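PDB 4LJI: cytochrome c-550-like protein from Thermosynechococcus elongatus, which probably works as a low-potential electron carrier with one covalently bound heme c and can partially replace cytochrome c-550 (PsbV). Local coordinates for residues A2-D5 and N6-Q10; D77-A80 and S81-F85; V104-W108 and L109-Q113. All coordinates share one frame; numbering follows the deposited sequence. Where two conformers were deposited one is given.

The three contacts are local turns at helix starts, yet they sit at very different depths. Contact 1, where residues 2-5 lead into helix 6-10, lies at the surface, its centre about 24 Å from that of contact 2 and about 23 Å from that of contact 3; two weak backbone bonds and a small apolar cluster hold it. Contact 2, the start of helix 79-87, is partly buried, and its aromatic and aliphatic side chains reach heme c. Contact 3 leads into helix 111-127; buried Val-104 touches the heme, while a capping box marks its more exposed end. Contacts 2 and 3 belong to successive helices, their nearest atoms about 5 Å apart.

Contact 1. Residues A2-D5 and N6-Q10; sequences AGVD and NYVIQ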
loop_
_atom_site.group_PDB
_atom_site.type_symbol
_atom_site.label_atom_id
_atom_site.label_comp_id
_atom_site.label_asym_id
_atom_site.label_seq_id
_atom_site.Cartn_x
_atom_site.Cartn_y
_atom_site.Cartn_z
ATOM N N ALA A 2 -3.689 -19.676 -9.255
ATOM C CA ALA A 2 -4.146 -18.629 -8.347
ATOM C C ALA A 2 -4.435 -19.187 -6.958
ATOM O O ALA A 2 -4.729 -18.432 -6.032
ATOM C CB ALA A 2 -5.379 -17.927 -8.913
ATOM N N GLY A 3 -4.342 -20.510 -6.814
ATOM C CA GLY A 3 -4.631 -21.174 -5.551
ATOM C C GLY A 3 -3.523 -21.034 -4.520
ATOM O O GLY A 3 -3.759 -20.625 -3.378
ATOM N N VAL A 4 -2.309 -21.398 -4.915
ATOM C CA VAL A 4 -1.132 -21.124 -4.099
ATOM C C VAL A 4 -0.161 -20.263 -4.898
ATOM O O VAL A 4 0.204 -20.597 -6.026
ATOM C CB VAL A 4 -0.421 -22.408 -3.644
ATOM C CG1 VAL A 4 0.819 -22.072 -2.808
ATOM C CG2 VAL A 4 -1.375 -23.292 -2.857
ATOM N N ASP A 5 0.260 -19.151 -4.323
ATOM C CA ASP A 5 1.173 -18.278 -5.037
ATOM C C ASP A 5 2.616 -18.785 -4.942
ATOM O O ASP A 5 3.020 -19.366 -3.940
ATOM C CB ASP A 5 1.017 -16.834 -4.559
ATOM C CG ASP A 5 -0.271 -16.190 -5.070
ATOM O OD1 ASP A 5 -1.211 -16.934 -5.444
ATOM O OD2 ASP A 5 -0.348 -14.945 -5.101
ATOM N N ASN A 6 3.381 -18.586 -6.017
ATOM C CA ASN A 6 4.756 -19.074 -6.071
ATOM C C ASN A 6 5.605 -18.541 -4.930
ATOM O O ASN A 6 6.437 -19.261 -4.396
ATOM C CB ASN A 6 5.423 -18.769 -7.419
ATOM C CG ASN A 6 6.825 -19.378 -7.530
ATOM O OD1 ASN A 6 6.977 -20.602 -7.599
ATOM N ND2 ASN A 6 7.854 -18.526 -7.544
ATOM N N TYR A 7 5.375 -17.288 -4.550
ATOM C CA TYR A 7 6.134 -16.683 -3.455
ATOM C C TYR A 7 6.071 -17.524 -2.189
ATOM O O TYR A 7 7.054 -17.660 -1.477
ATOM C CB TYR A 7 5.691 -15.243 -3.191
ATOM C CG TYR A 7 6.420 -14.584 -2.036
ATOM C CD1 TYR A 7 7.638 -13.949 -2.234
ATOM C CD2 TYR A 7 5.907 -14.629 -0.738
ATOM C CE1 TYR A 7 8.316 -13.362 -1.187
ATOM C CE2 TYR A 7 6.567 -14.023 0.311
ATOM C CZ TYR A 7 7.776 -13.393 0.077
ATOM O OH TYR A 7 8.451 -12.794 1.110
ATOM N N VAL A 8 4.903 -18.092 -1.923
ATOM C CA VAL A 8 4.721 -18.952 -0.757
ATOM C C VAL A 8 5.478 -20.295 -0.849
ATOM O O VAL A 8 6.062 -20.778 0.138
ATOM C CB VAL A 8 3.218 -19.202 -0.522
ATOM C CG1 VAL A 8 3.040 -20.335 0.525
ATOM C CG2 VAL A 8 2.502 -17.888 -0.168
ATOM N N ILE A 9 5.453 -20.918 -2.023
ATOM C CA ILE A 9 6.185 -22.167 -2.223
ATOM C C ILE A 9 7.697 -21.947 -2.136
ATOM O O ILE A 9 8.384 -22.629 -1.376
ATOM C CB ILE A 9 5.859 -22.801 -3.586
ATOM C CG1 ILE A 9 4.360 -23.044 -3.709
ATOM C CG2 ILE A 9 6.617 -24.105 -3.770
ATOM C CD1 ILE A 9 3.828 -23.906 -2.622
ATOM N N GLN A 10 8.198 -20.982 -2.908
ATOM C CA GLN A 10 9.638 -20.785 -3.101
ATOM C C GLN A 10 10.314 -19.921 -2.032
ATOM O O GLN A 10 11.463 -20.167 -1.654
ATOM C CB GLN A 10 9.913 -20.200 -4.500
ATOM C CG GLN A 10 11.396 -19.912 -4.795
ATOM C CD GLN A 10 11.620 -19.278 -6.169
ATOM O OE1 GLN A 10 10.692 -19.165 -6.975
ATOM N NE2 GLN A 10 12.862 -18.865 -6.438
#
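The flat peptide group between Asp-5 and Asn-6 makes the junction of residues 2-5 with helix 6-10, while two other flat groups of the helix, the ring of Tyr-7 and the carboxamide of Asn-6, find their partners elsewhere. The Tyr-7 ring has Lys-40 as a cation-pi partner and also touches Leu-12, Ala-128 and Trp-131. The amide of Asn-6 meets Gln-10 in its own plane, ND2 giving a hydrogen bond to OE1 of Gln-10 at 3.0 Å, with an angle of 155° at the hydrogen. Both residues are exposed, and polar amides suit a place where one helical turn can be bridged at the surface.

The carbonyl of Asp-5 opens the helix. Its O accepts Val-8 N at 3.0 Å and Ile-9 N at 3.5 Å, both weak bonds. Asp-5 holds the N-cap position, but its side chain makes no capping bond; in the conformer given, one of two, OD2 instead forms a salt bridge with Arg-41.

On the apolar side, CG1 of Val-4 reaches CD1 of Ile-9 at 3.5 Å, the two side chains crossing at about a right angle. Val-4 holds CG1 opposite its backbone N (chi1 179°), which carries that methyl to the helix. Branched aliphatic residues suit this spot, because Val-4 also packs on Ala-33, Val-34 and Thr-37, and Val-8 joins it on Thr-37. The N-terminal turn thus lies against helix 33-46.

Contact 2. Residues D77-A80 and S81-F85; sequences DTIA and SLVAF. With HEC (heme c), chain C.
Leu-82 and Phe-85, at the start of helix 79-87, belong to the heme c pocket. CE2 of Phe-85 comes within 3.3 Å of C2A of the heme, C2A lying obliquely to the phenyl ring. Phe-85 holds CG opposite the backbone N (chi1 175°), which sets the ring beside the cofactor. Leu-82 adds its CD2, 3.6 Å from the heme methyl CMA; apolar side chains suit the hydrocarbon border of the macrocycle. An alanine in place of Phe-85 would probably leave the C2A side of the porphyrin without its close aromatic neighbour and open a gap between helix and heme.

Thr-78 occupies the N-cap position, and its hydroxyl meets that of Ser-81 one turn on. OG1 of Thr-78 and OG of Ser-81 are hydrogen-bonded at 2.6 Å, either being a possible donor, in the conformer given for Ser-81, one of two. Backbone bonds then start the helix: Leu-82 N to Thr-78 O at 3.1 Å, and Val-83 N to Ile-79 O at 3.0 Å with an angle of 165° at the hydrogen. Beside them, CG2 of Ile-79 and CG2 of Val-83 approach to 4.1 Å.

These two side chains pack on helix 111-127, Ile-79 on Glu-115 and Ala-119 and Val-83 on Leu-114, while the backbone of Ile-79 is hydrogen-bonded to Pro-21 at the end of strand 17-21.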
loop_
_atom_site.group_PDB
_atom_site.type_symbol
_atom_site.label_atom_id
_atom_site.label_comp_id
_atom_site.label_asym_id
_atom_site.label_seq_id
_atom_site.Cartn_x
_atom_site.Cartn_y
_atom_site.Cartn_z
ATOM N N ASP A 77 5.400 -11.763 17.959
ATOM C CA ASP A 77 5.918 -12.941 17.275
ATOM C C ASP A 77 4.994 -14.147 17.352
ATOM O O ASP A 77 5.438 -15.296 17.217
ATOM C CB ASP A 77 7.307 -13.300 17.832
ATOM C CG ASP A 77 7.290 -13.605 19.334
ATOM O OD1 ASP A 77 6.229 -13.522 20.028
ATOM O OD2 ASP A 77 8.385 -13.943 19.843
ATOM N N THR A 78 3.700 -13.882 17.559
ATOM C CA THR A 78 2.679 -14.931 17.599
ATOM C C THR A 78 1.450 -14.447 16.867
ATOM O O THR A 78 1.288 -13.241 16.682
ATOM C CB THR A 78 2.272 -15.275 19.057
ATOM O OG1 THR A 78 1.676 -14.122 19.648
ATOM C CG2 THR A 78 3.474 -15.693 19.903
ATOM N N ILE A 79 0.591 -15.367 16.433
ATOM C CA ILE A 79 -0.657 -14.979 15.769
ATOM C C ILE A 79 -1.497 -14.060 16.661
ATOM O O ILE A 79 -1.986 -13.021 16.206
ATOM C CB ILE A 79 -1.534 -16.204 15.406
ATOM C CG1 ILE A 79 -0.790 -17.167 14.481
ATOM C CG2 ILE A 79 -2.807 -15.705 14.677
ATOM C CD1 ILE A 79 -0.303 -16.506 13.166
ATOM N N ALA A 80 -1.694 -14.447 17.928
ATOM C CA ALA A 80 -2.545 -13.654 18.799
ATOM C C ALA A 80 -2.000 -12.248 19.021
ATOM O O ALA A 80 -2.763 -11.265 19.061
ATOM C CB ALA A 80 -2.775 -14.356 20.130
ATOM N N SER A 81 -0.680 -12.131 19.153
ATOM C CA SER A 81 -0.092 -10.821 19.426
ATOM C C SER A 81 -0.153 -9.910 18.198
ATOM O O SER A 81 -0.337 -8.730 18.341
ATOM C CB SER A 81 1.351 -10.942 19.960
ATOM O OG SER A 81 2.194 -11.655 19.073
ATOM N N LEU A 82 -0.039 -10.482 17.006
ATOM C CA LEU A 82 -0.077 -9.648 15.771
ATOM C C LEU A 82 -1.534 -9.216 15.510
ATOM O O LEU A 82 -1.791 -8.080 15.136
ATOM C CB LEU A 82 0.498 -10.395 14.570
ATOM C CG LEU A 82 2.017 -10.464 14.588
ATOM C CD1 LEU A 82 2.477 -11.466 13.553
ATOM C CD2 LEU A 82 2.533 -9.104 14.285
ATOM N N VAL A 83 -2.480 -10.113 15.743
ATOM C CA VAL A 83 -3.890 -9.750 15.564
ATOM C C VAL A 83 -4.280 -8.620 16.538
ATOM O O VAL A 83 -4.858 -7.585 16.116
ATOM C CB VAL A 83 -4.814 -10.990 15.747
ATOM C CG1 VAL A 83 -6.298 -10.586 15.800
ATOM C CG2 VAL A 83 -4.540 -11.950 14.606
ATOM N N ALA A 84 -3.902 -8.768 17.804
ATOM C CA ALA A 84 -4.245 -7.771 18.815
ATOM C C ALA A 84 -3.594 -6.443 18.487
ATOM O O ALA A 84 -4.116 -5.395 18.851
ATOM C CB ALA A 84 -3.823 -8.206 20.160
ATOM N N PHE A 85 -2.456 -6.504 17.809
ATOM C CA PHE A 85 -1.751 -5.288 17.441
ATOM C C PHE A 85 -2.548 -4.598 16.356
ATOM O O PHE A 85 -2.826 -3.405 16.436
ATOM C CB PHE A 85 -0.323 -5.560 16.952
ATOM C CG PHE A 85 0.359 -4.339 16.455
ATOM C CD1 PHE A 85 0.944 -3.444 17.350
ATOM C CD2 PHE A 85 0.378 -4.067 15.099
ATOM C CE1 PHE A 85 1.555 -2.286 16.877
ATOM C CE2 PHE A 85 0.984 -2.925 14.610
ATOM C CZ PHE A 85 1.582 -2.034 15.520
HETATM FE FE HEC C . 2.230 -1.045 10.123
HETATM C CHA HEC C . 4.345 -0.957 12.851
HETATM C CHB HEC C . 1.700 -4.417 10.611
HETATM C CHC HEC C . -0.161 -1.088 7.543
HETATM C CHD HEC C . 3.080 2.102 9.291
HETATM N NA HEC C . 2.908 -2.426 11.403
HETATM C C1A HEC C . 3.742 -2.150 12.487
HETATM C C2A HEC C . 3.975 -3.391 13.199
HETATM C C3A HEC C . 3.241 -4.343 12.560
HETATM C C4A HEC C . 2.549 -3.767 11.487
HETATM C CMA HEC C . 3.138 -5.792 12.958
HETATM C CAA HEC C . 4.871 -3.611 14.419
HETATM C CBA HEC C . 6.339 -3.852 13.987
HETATM C CGA HEC C . 7.290 -4.100 15.132
HETATM O O1A HEC C . 6.887 -4.201 16.325
HETATM O O2A HEC C . 8.534 -4.222 14.883
HETATM N NB HEC C . 1.007 -2.473 9.219
HETATM C C1B HEC C . 0.935 -3.756 9.622
HETATM C C2B HEC C . 0.004 -4.434 8.810
HETATM C C3B HEC C . -0.576 -3.529 7.956
HETATM C C4B HEC C . 0.122 -2.262 8.229
HETATM C CMB HEC C . -0.366 -5.895 8.944
HETATM C CAB HEC C . -1.609 -3.768 6.918
HETATM C CBB HEC C . -2.834 -4.100 7.474
HETATM N NC HEC C . 1.579 0.265 8.669
HETATM C C1C HEC C . 0.587 0.054 7.748
HETATM C C2C HEC C . 0.571 1.166 6.898
HETATM C C3C HEC C . 1.473 2.080 7.378
HETATM C C4C HEC C . 2.114 1.517 8.516
HETATM C CMC HEC C . -0.340 1.328 5.689
HETATM C CAC HEC C . 1.785 3.390 6.725
HETATM C CBC HEC C . 0.836 4.346 6.595
HETATM N ND HEC C . 3.466 0.276 10.911
HETATM C C1D HEC C . 3.616 1.527 10.449
HETATM C C2D HEC C . 4.508 2.276 11.334
HETATM C C3D HEC C . 4.881 1.434 12.318
HETATM C C4D HEC C . 4.225 0.167 12.030
HETATM C CMD HEC C . 4.944 3.716 11.151
HETATM C CAD HEC C . 5.771 1.764 13.485
HETATM C CBD HEC C . 4.840 2.023 14.688
HETATM C CGD HEC C . 5.263 2.564 16.041
HETATM O O1D HEC C . 6.321 2.206 16.625
HETATM O O2D HEC C . 4.493 3.382 16.605
#

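Contact 3. Residues V104-W108 and L109-Q113; sequences VSEDW and LTTEQ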
loop_
_atom_site.group_PDB
_atom_site.type_symbol
_atom_site.label_atom_id
_atom_site.label_comp_id
_atom_site.label_asym_id
_atom_site.label_seq_id
_atom_site.Cartn_x
_atom_site.Cartn_y
_atom_site.Cartn_z
ATOM N N VAL A 104 -7.038 -1.980 11.852
ATOM C CA VAL A 104 -7.914 -2.760 11.008
ATOM C C VAL A 104 -9.131 -3.191 11.844
ATOM O O VAL A 104 -9.017 -3.982 12.770
ATOM C CB VAL A 104 -7.211 -3.971 10.428
ATOM C CG1 VAL A 104 -8.170 -4.795 9.623
ATOM C CG2 VAL A 104 -6.064 -3.525 9.519
ATOM N N SER A 105 -10.281 -2.628 11.488
ATOM C CA SER A 105 -11.527 -2.820 12.203
ATOM C C SER A 105 -12.073 -4.162 11.808
ATOM O O SER A 105 -11.694 -4.717 10.796
ATOM C CB SER A 105 -12.533 -1.759 11.775
ATOM O OG SER A 105 -13.186 -2.164 10.565
ATOM N N GLU A 106 -13.001 -4.702 12.598
ATOM C CA GLU A 106 -13.545 -6.002 12.238
ATOM C C GLU A 106 -14.441 -5.909 11.024
ATOM O O GLU A 106 -14.770 -6.910 10.401
ATOM C CB GLU A 106 -14.326 -6.588 13.400
ATOM C CG GLU A 106 -13.449 -6.999 14.556
ATOM C CD GLU A 106 -14.200 -7.859 15.553
ATOM O OE1 GLU A 106 -14.603 -8.993 15.199
ATOM O OE2 GLU A 106 -14.386 -7.409 16.703
ATOM N N ASP A 107 -14.863 -4.692 10.722
ATOM C CA ASP A 107 -15.695 -4.417 9.567
ATOM C C ASP A 107 -14.831 -4.444 8.307
ATOM O O ASP A 107 -15.329 -4.596 7.189
ATOM C CB ASP A 107 -16.357 -3.059 9.753
ATOM C CG ASP A 107 -16.934 -2.891 11.150
ATOM O OD1 ASP A 107 -18.064 -3.384 11.409
ATOM O OD2 ASP A 107 -16.242 -2.288 12.004
ATOM N N TRP A 108 -13.528 -4.314 8.504
ATOM C CA TRP A 108 -12.582 -4.341 7.393
ATOM C C TRP A 108 -12.058 -5.765 7.195
ATOM O O TRP A 108 -12.236 -6.358 6.131
ATOM C CB TRP A 108 -11.453 -3.346 7.662
ATOM C CG TRP A 108 -10.569 -3.054 6.477
ATOM C CD1 TRP A 108 -9.455 -3.738 6.110
ATOM C CD2 TRP A 108 -10.721 -1.993 5.522
ATOM N NE1 TRP A 108 -8.900 -3.181 4.982
ATOM C CE2 TRP A 108 -9.662 -2.108 4.599
ATOM C CE3 TRP A 108 -11.650 -0.957 5.358
ATOM C CZ2 TRP A 108 -9.501 -1.222 3.526
ATOM C CZ3 TRP A 108 -11.489 -0.076 4.284
ATOM C CH2 TRP A 108 -10.424 -0.222 3.385
ATOM N N LEU A 109 -11.427 -6.321 8.224
ATOM C CA LEU A 109 -10.975 -7.706 8.173
ATOM C C LEU A 109 -11.526 -8.549 9.326
ATOM O O LEU A 109 -11.500 -8.123 10.467
ATOM C CB LEU A 109 -9.445 -7.748 8.167
ATOM C CG LEU A 109 -8.869 -7.146 6.888
ATOM C CD1 LEU A 109 -7.352 -7.096 6.958
ATOM C CD2 LEU A 109 -9.336 -7.961 5.711
ATOM N N THR A 110 -12.012 -9.744 9.017
ATOM C CA THR A 110 -12.560 -10.651 10.046
ATOM C C THR A 110 -11.370 -11.237 10.785
ATOM O O THR A 110 -10.230 -11.133 10.326
ATOM C CB THR A 110 -13.317 -11.797 9.424
ATOM O OG1 THR A 110 -12.403 -12.644 8.702
ATOM C CG2 THR A 110 -14.407 -11.263 8.484
ATOM N N THR A 111 -11.647 -11.833 11.930
ATOM C CA THR A 111 -10.670 -12.555 12.734
ATOM C C THR A 111 -9.812 -13.499 11.898
ATOM O O THR A 111 -8.593 -13.448 11.976
ATOM C CB THR A 111 -11.410 -13.383 13.817
ATOM O OG1 THR A 111 -12.269 -12.498 14.533
ATOM C CG2 THR A 111 -10.427 -14.057 14.778
ATOM N N GLU A 112 -10.453 -14.357 11.109
ATOM C CA GLU A 112 -9.738 -15.361 10.330
ATOM C C GLU A 112 -8.849 -14.723 9.264
ATOM O O GLU A 112 -7.724 -15.165 9.027
ATOM C CB GLU A 112 -10.711 -16.326 9.665
ATOM C CG GLU A 112 -11.410 -17.273 10.649
ATOM C CD GLU A 112 -12.804 -16.793 11.007
ATOM O OE1 GLU A 112 -13.013 -15.556 11.028
ATOM O OE2 GLU A 112 -13.689 -17.658 11.265
ATOM N N GLN A 113 -9.379 -13.704 8.604
ATOM C CA GLN A 113 -8.580 -12.978 7.603
ATOM C C GLN A 113 -7.330 -12.381 8.229
ATOM O O GLN A 113 -6.215 -12.538 7.694
ATOM C CB GLN A 113 -9.371 -11.855 6.949
ATOM C CG GLN A 113 -10.362 -12.307 5.910
ATOM C CD GLN A 113 -11.179 -11.154 5.394
ATOM O OE1 GLN A 113 -11.788 -10.404 6.159
ATOM N NE2 GLN A 113 -11.173 -10.986 4.086
HETATM O O HOH W 1 -14.080 -9.150 5.929
#
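Leu-109 closes a turn begun at Ser-105 and hands the chain to a capping box, formed by Thr-110 and Gln-113, that starts helix 111-127. Among the backbone bonds, Leu-109 N gives to Ser-105 O at 3.0 Å, and the same oxygen also accepts Trp-108 N, so one carbonyl gathers two amides. Ser-105 OG takes weak bonds from the amides of Asp-107 and Trp-108; a short hydroxyl side chain can fold back on the turn in this way.

Apolar contacts line the buried side of the turn. CG1 of Val-104 lies 3.5 Å from CB of Leu-109, and Val-104 also touches heme c. Leu-109 places CG at the edge of the Trp-108 indole, 3.5 Å from CD1 and near the ring plane, and packs besides on Leu-42 and Leu-114; a branched aliphatic chain can meet valine, indole edge and two leucines at once. The indole NE1 is hydrogen-bonded to Asn-46.

The capping box is reciprocal. Gln-113 N gives to Thr-110 OG1 at 3.2 Å, while Thr-110 N gives to Gln-113 OE1 at 2.9 Å, nearly straight (171°) and in the carbonyl plane on a lone pair. With CG beside its own backbone N (chi1 -77°) and the chain extended beyond, the Gln-113 amide reaches the N-cap residue. A water is also held here: it donates to Gln-113 OE1 at 2.6 Å and, weakly, to Trp-108 O at 3.4 Å.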